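Local structure of early 35 kDa protein (Autographa californica nucleopolyhedrovirus, 1P35) at residues K111-F114 with A115-L118; T124-K127 with S128-Y132. The protein blocks apoptosis of infected insect cells by inhibiting host caspases, and also inhibits the host's antiviral RNA interference response. All coordinates share one frame; numbering follows the deposited sequence.

Interaction 1: residues K111-F114 with A115-L118; sequences KSKF and AKIL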
loop_
_atom_site.group_PDB
_atom_site.type_symbol
_atom_site.label_atom_id
_atom_site.label_comp_id
_atom_site.label_asym_id
_atom_site.label_seq_id
_atom_site.Cartn_x
_atom_site.Cartn_y
_atom_site.Cartn_z
ATOM N N LYS A 111 3.108 40.438 8.250
ATOM C CA LYS A 111 3.463 41.506 7.326
ATOM C C LYS A 111 4.778 42.184 7.706
ATOM O O LYS A 111 5.573 42.567 6.827
ATOM C CB LYS A 111 2.386 42.587 7.257
ATOM C CG LYS A 111 2.725 43.644 6.207
ATOM C CD LYS A 111 1.554 44.557 5.865
ATOM C CE LYS A 111 1.767 45.251 4.499
ATOM N NZ LYS A 111 0.561 46.037 4.062
ATOM N N SER A 112 5.010 42.330 9.012
ATOM C CA SER A 112 6.234 42.977 9.455
ATOM C C SER A 112 7.395 42.004 9.519
ATOM O O SER A 112 8.546 42.425 9.605
ATOM C CB SER A 112 6.031 43.655 10.815
ATOM O OG SER A 112 5.727 42.729 11.840
ATOM N N LYS A 113 7.103 40.707 9.476
ATOM C CA LYS A 113 8.171 39.709 9.519
ATOM C C LYS A 113 8.481 38.998 8.199
ATOM O O LYS A 113 9.528 38.355 8.095
ATOM C CB LYS A 113 7.877 38.615 10.562
ATOM C CG LYS A 113 8.067 38.987 12.031
ATOM C CD LYS A 113 8.160 37.702 12.864
ATOM C CE LYS A 113 8.595 37.941 14.311
ATOM N NZ LYS A 113 8.858 36.642 15.032
ATOM N N PHE A 114 7.619 39.129 7.182
ATOM C CA PHE A 114 7.852 38.386 5.935
ATOM C C PHE A 114 9.188 38.572 5.172
ATOM O O PHE A 114 9.837 37.575 4.799
ATOM C CB PHE A 114 6.616 38.516 5.007
ATOM C CG PHE A 114 6.618 39.704 4.092
ATOM C CD1 PHE A 114 7.499 39.768 3.017
ATOM C CD2 PHE A 114 5.692 40.734 4.270
ATOM C CE1 PHE A 114 7.464 40.848 2.120
ATOM C CE2 PHE A 114 5.651 41.824 3.377
ATOM C CZ PHE A 114 6.542 41.875 2.300
ATOM N N ALA A 115 9.613 39.810 4.962
ATOM C CA ALA A 115 10.887 40.078 4.278
ATOM C C ALA A 115 12.024 39.463 5.103
ATOM O O ALA A 115 12.963 38.892 4.545
ATOM C CB ALA A 115 11.107 41.577 4.137
ATOM N N LYS A 116 11.919 39.546 6.431
ATOM C CA LYS A 116 12.964 38.985 7.302
ATOM C C LYS A 116 12.976 37.505 7.017
ATOM O O LYS A 116 14.038 36.907 6.841
ATOM C CB LYS A 116 12.648 39.208 8.797
ATOM C CG LYS A 116 13.722 38.682 9.804
ATOM C CD LYS A 116 13.128 38.176 11.186
ATOM C CE LYS A 116 12.403 36.791 11.054
ATOM N NZ LYS A 116 11.749 36.187 12.284
ATOM N N ILE A 117 11.785 36.906 6.953
ATOM C CA ILE A 117 11.691 35.474 6.704
ATOM C C ILE A 117 12.276 35.067 5.356
ATOM O O ILE A 117 13.068 34.134 5.297
ATOM C CB ILE A 117 10.244 34.958 6.881
ATOM C CG1 ILE A 117 9.839 35.070 8.366
ATOM C CG2 ILE A 117 10.155 33.513 6.412
ATOM C CD1 ILE A 117 8.320 34.826 8.652
ATOM N N LEU A 118 11.912 35.767 4.293
ATOM C CA LEU A 118 12.500 35.452 3.001
ATOM C C LEU A 118 14.016 35.503 3.129
ATOM O O LEU A 118 14.708 34.590 2.674
ATOM C CB LEU A 118 12.085 36.453 1.911
ATOM C CG LEU A 118 10.579 36.577 1.633
ATOM C CD1 LEU A 118 10.392 37.216 0.281
ATOM C CD2 LEU A 118 9.913 35.219 1.599
HETATM O O HOH W 1 8.586 42.101 6.384
#

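Interaction 2: residues T124-K127 with S128-Y132; sequences TDKK and SIEAY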
loop_
_atom_site.group_PDB
_atom_site.type_symbol
_atom_site.label_atom_id
_atom_site.label_comp_id
_atom_site.label_asym_id
_atom_site.label_seq_id
_atom_site.Cartn_x
_atom_site.Cartn_y
_atom_site.Cartn_z
ATOM N N THR A 124 16.573 37.562 -1.186
ATOM C CA THR A 124 16.805 38.970 -0.879
ATOM C C THR A 124 16.555 39.986 -1.983
ATOM O O THR A 124 16.458 41.174 -1.709
ATOM C CB THR A 124 18.230 39.192 -0.374
ATOM O OG1 THR A 124 19.152 38.835 -1.413
ATOM C CG2 THR A 124 18.509 38.318 0.864
ATOM N N ASP A 125 16.449 39.553 -3.226
ATOM C CA ASP A 125 16.218 40.510 -4.304
ATOM C C ASP A 125 14.839 41.155 -4.199
ATOM O O ASP A 125 13.933 40.616 -3.556
ATOM C CB ASP A 125 16.396 39.819 -5.660
ATOM C CG ASP A 125 15.560 38.563 -5.793
ATOM O OD1 ASP A 125 15.695 37.663 -4.934
ATOM O OD2 ASP A 125 14.779 38.473 -6.767
ATOM N N LYS A 126 14.668 42.312 -4.825
ATOM C CA LYS A 126 13.376 42.975 -4.751
ATOM C C LYS A 126 12.330 42.162 -5.523
ATOM O O LYS A 126 11.166 42.085 -5.126
ATOM C CB LYS A 126 13.466 44.399 -5.315
ATOM C CG LYS A 126 12.369 45.336 -4.776
ATOM C CD LYS A 126 12.398 46.730 -5.403
ATOM C CE LYS A 126 12.097 46.656 -6.911
ATOM N NZ LYS A 126 11.939 48.001 -7.578
ATOM N N LYS A 127 12.757 41.552 -6.619
ATOM C CA LYS A 127 11.884 40.726 -7.458
ATOM C C LYS A 127 11.121 39.666 -6.603
ATOM O O LYS A 127 9.890 39.588 -6.634
ATOM C CB LYS A 127 12.767 40.041 -8.513
ATOM C CG LYS A 127 12.083 39.238 -9.617
ATOM C CD LYS A 127 13.162 38.553 -10.491
ATOM C CE LYS A 127 12.598 37.714 -11.639
ATOM N NZ LYS A 127 11.949 38.537 -12.701
ATOM N N SER A 128 11.865 38.879 -5.824
ATOM C CA SER A 128 11.291 37.828 -5.004
ATOM C C SER A 128 10.410 38.344 -3.890
ATOM O O SER A 128 9.353 37.773 -3.587
ATOM C CB SER A 128 12.402 36.963 -4.402
ATOM O OG SER A 128 13.145 36.305 -5.412
ATOM N N ILE A 129 10.845 39.440 -3.282
ATOM C CA ILE A 129 10.127 40.005 -2.166
ATOM C C ILE A 129 8.826 40.639 -2.595
ATOM O O ILE A 129 7.839 40.589 -1.870
ATOM C CB ILE A 129 11.033 41.001 -1.403
ATOM C CG1 ILE A 129 12.135 40.199 -0.718
ATOM C CG2 ILE A 129 10.230 41.804 -0.384
ATOM C CD1 ILE A 129 13.214 41.004 -0.113
ATOM N N GLU A 130 8.806 41.204 -3.787
ATOM C CA GLU A 130 7.589 41.836 -4.243
ATOM C C GLU A 130 6.602 40.777 -4.714
ATOM O O GLU A 130 5.399 40.938 -4.554
ATOM C CB GLU A 130 7.888 42.836 -5.365
ATOM C CG GLU A 130 8.894 43.934 -4.951
ATOM C CD GLU A 130 8.980 45.090 -5.941
ATOM O OE1 GLU A 130 9.083 44.832 -7.164
ATOM O OE2 GLU A 130 8.960 46.257 -5.485
ATOM N N ALA A 131 7.127 39.689 -5.269
ATOM C CA ALA A 131 6.273 38.615 -5.765
ATOM C C ALA A 131 5.467 38.041 -4.591
ATOM O O ALA A 131 4.233 37.907 -4.662
ATOM C CB ALA A 131 7.114 37.554 -6.398
ATOM N N TYR A 132 6.192 37.744 -3.511
ATOM C CA TYR A 132 5.618 37.234 -2.286
ATOM C C TYR A 132 4.515 38.149 -1.718
ATOM O O TYR A 132 3.428 37.682 -1.352
ATOM C CB TYR A 132 6.723 37.043 -1.226
ATOM C CG TYR A 132 6.160 36.513 0.087
ATOM C CD1 TYR A 132 5.599 37.372 1.015
ATOM C CD2 TYR A 132 6.098 35.157 0.343
ATOM C CE1 TYR A 132 4.974 36.905 2.160
ATOM C CE2 TYR A 132 5.462 34.670 1.514
ATOM C CZ TYR A 132 4.896 35.562 2.408
ATOM O OH TYR A 132 4.194 35.103 3.535
#

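Interaction 1: residues K111-F114 with A115-L118
Lys113 and Phe114 meet Ile117 and Leu118 one turn further along helix 110-120, and two backbone hydrogen bonds carry the turn. Ile117 N donates to Lys113 O over 2.9 Å, and Leu118 N to Phe114 O over 2.8 Å.

Just before these bonds the helix is kinked, for the N atoms of Ala115 and Lys116 lack the regular helical bond to the residue four before. A water fills in for the first: Ala115 N donates to it over 2.9 Å, and the water donates in turn to Lys111 O at 3.1 Å. The same water lies over one face of the Phe114 ring, displaced toward the rim, while Lys111 CA sits at the edge of that ring.

Apolar contact is modest. With chi1 of Phe114 at 88°, CG stands between the backbone N and the carbonyl carbon, which brings the ring back along its own helix. Phe114 CD1 is pressed to within 2.9 Å of Ala115 N, a tight approach oblique to the ring; its contact with Ala115 CB, at 4.2 Å, is looser. From there the ring reaches Ile129 and Tyr132 of helix 126-135, whereas Ile117 turns to Gln105 of strand 98-106.

The charged pair is of like sign. Lys113 and Lys116 run side by side in the same direction, the first extended and the second bent at chi2 and chi3, and their NZ atoms end 4.0 Å apart. Two ammonium groups so placed would be expected to disfavour each other. The turn is probably held chiefly by its main-chain bonds, with the water completing the bonding at the kink.

Interaction 2: residues T124-K127 with S128-Y132
This is a helix N-terminal cap joined to the first turn behind it, at the surface where the chain enters helix 126-135. Asp125 holds the N-cap position and turns both carboxylate oxygens to Ser128. Ser128 OG donates to Asp125 OD1 over 2.9 Å, meeting it on the syn side and 21° out of the carboxylate plane. The amide Ser128 N reaches Asp125 OD2 at 3.1 Å from well above that plane. A chi1 of 53° places the Asp125 carboxylate between its backbone N and carbonyl carbon, directed forward to the first turn of the helix, and the two bonds fix its rotation.

The hydrogen bond from the backbone N-H of the third residue after the cap is the classical N-cap interaction, by which a side chain takes the place of the missing preceding turn. A carboxylate here would be expected to interact favourably with the positive end of the helix dipole. Behind the cap the main chain takes over: Ile129 N bonds weakly to Asp125 O, Glu130 N donates to Lys126 O at 2.9 Å, and Ala131 N to Lys127 O at 3.1 Å.

On the outer side Lys126 and Glu130 cross at an angle, carbon chain against carboxylate. Lys126 CE, past the bend at chi3, lies 3.5 Å from Glu130 OE2, whereas Lys126 NZ runs on past the carboxylate and stays 4.0 Å from that oxygen, beyond a salt bridge, though the opposite charges may attract weakly. Ile129 CD1 rests 3.6 Å from Thr124 O, and the side chain packs on Phe114 and Leu118 of helix 110-120.

From the N terminus, strand 98-106 leads into helix 110-120, where interaction 1 lies wholly within one helix. The chain then turns and enters helix 126-135 at interaction 2, so the two contacts follow in series and neither nests nor crosses; each spans a single local turn and encloses no long loop. Their centres are 11 Å apart, and side chains bridge them directly: Leu118 CD1 meets Ile129 CG1 at 3.6 Å, and Phe114 CD1 meets Tyr132 CD1 at 3.7 Å. This apolar seam packs the two successive helices against each other, with Leu137 of helix 137-140 touching both Phe114 and Tyr132.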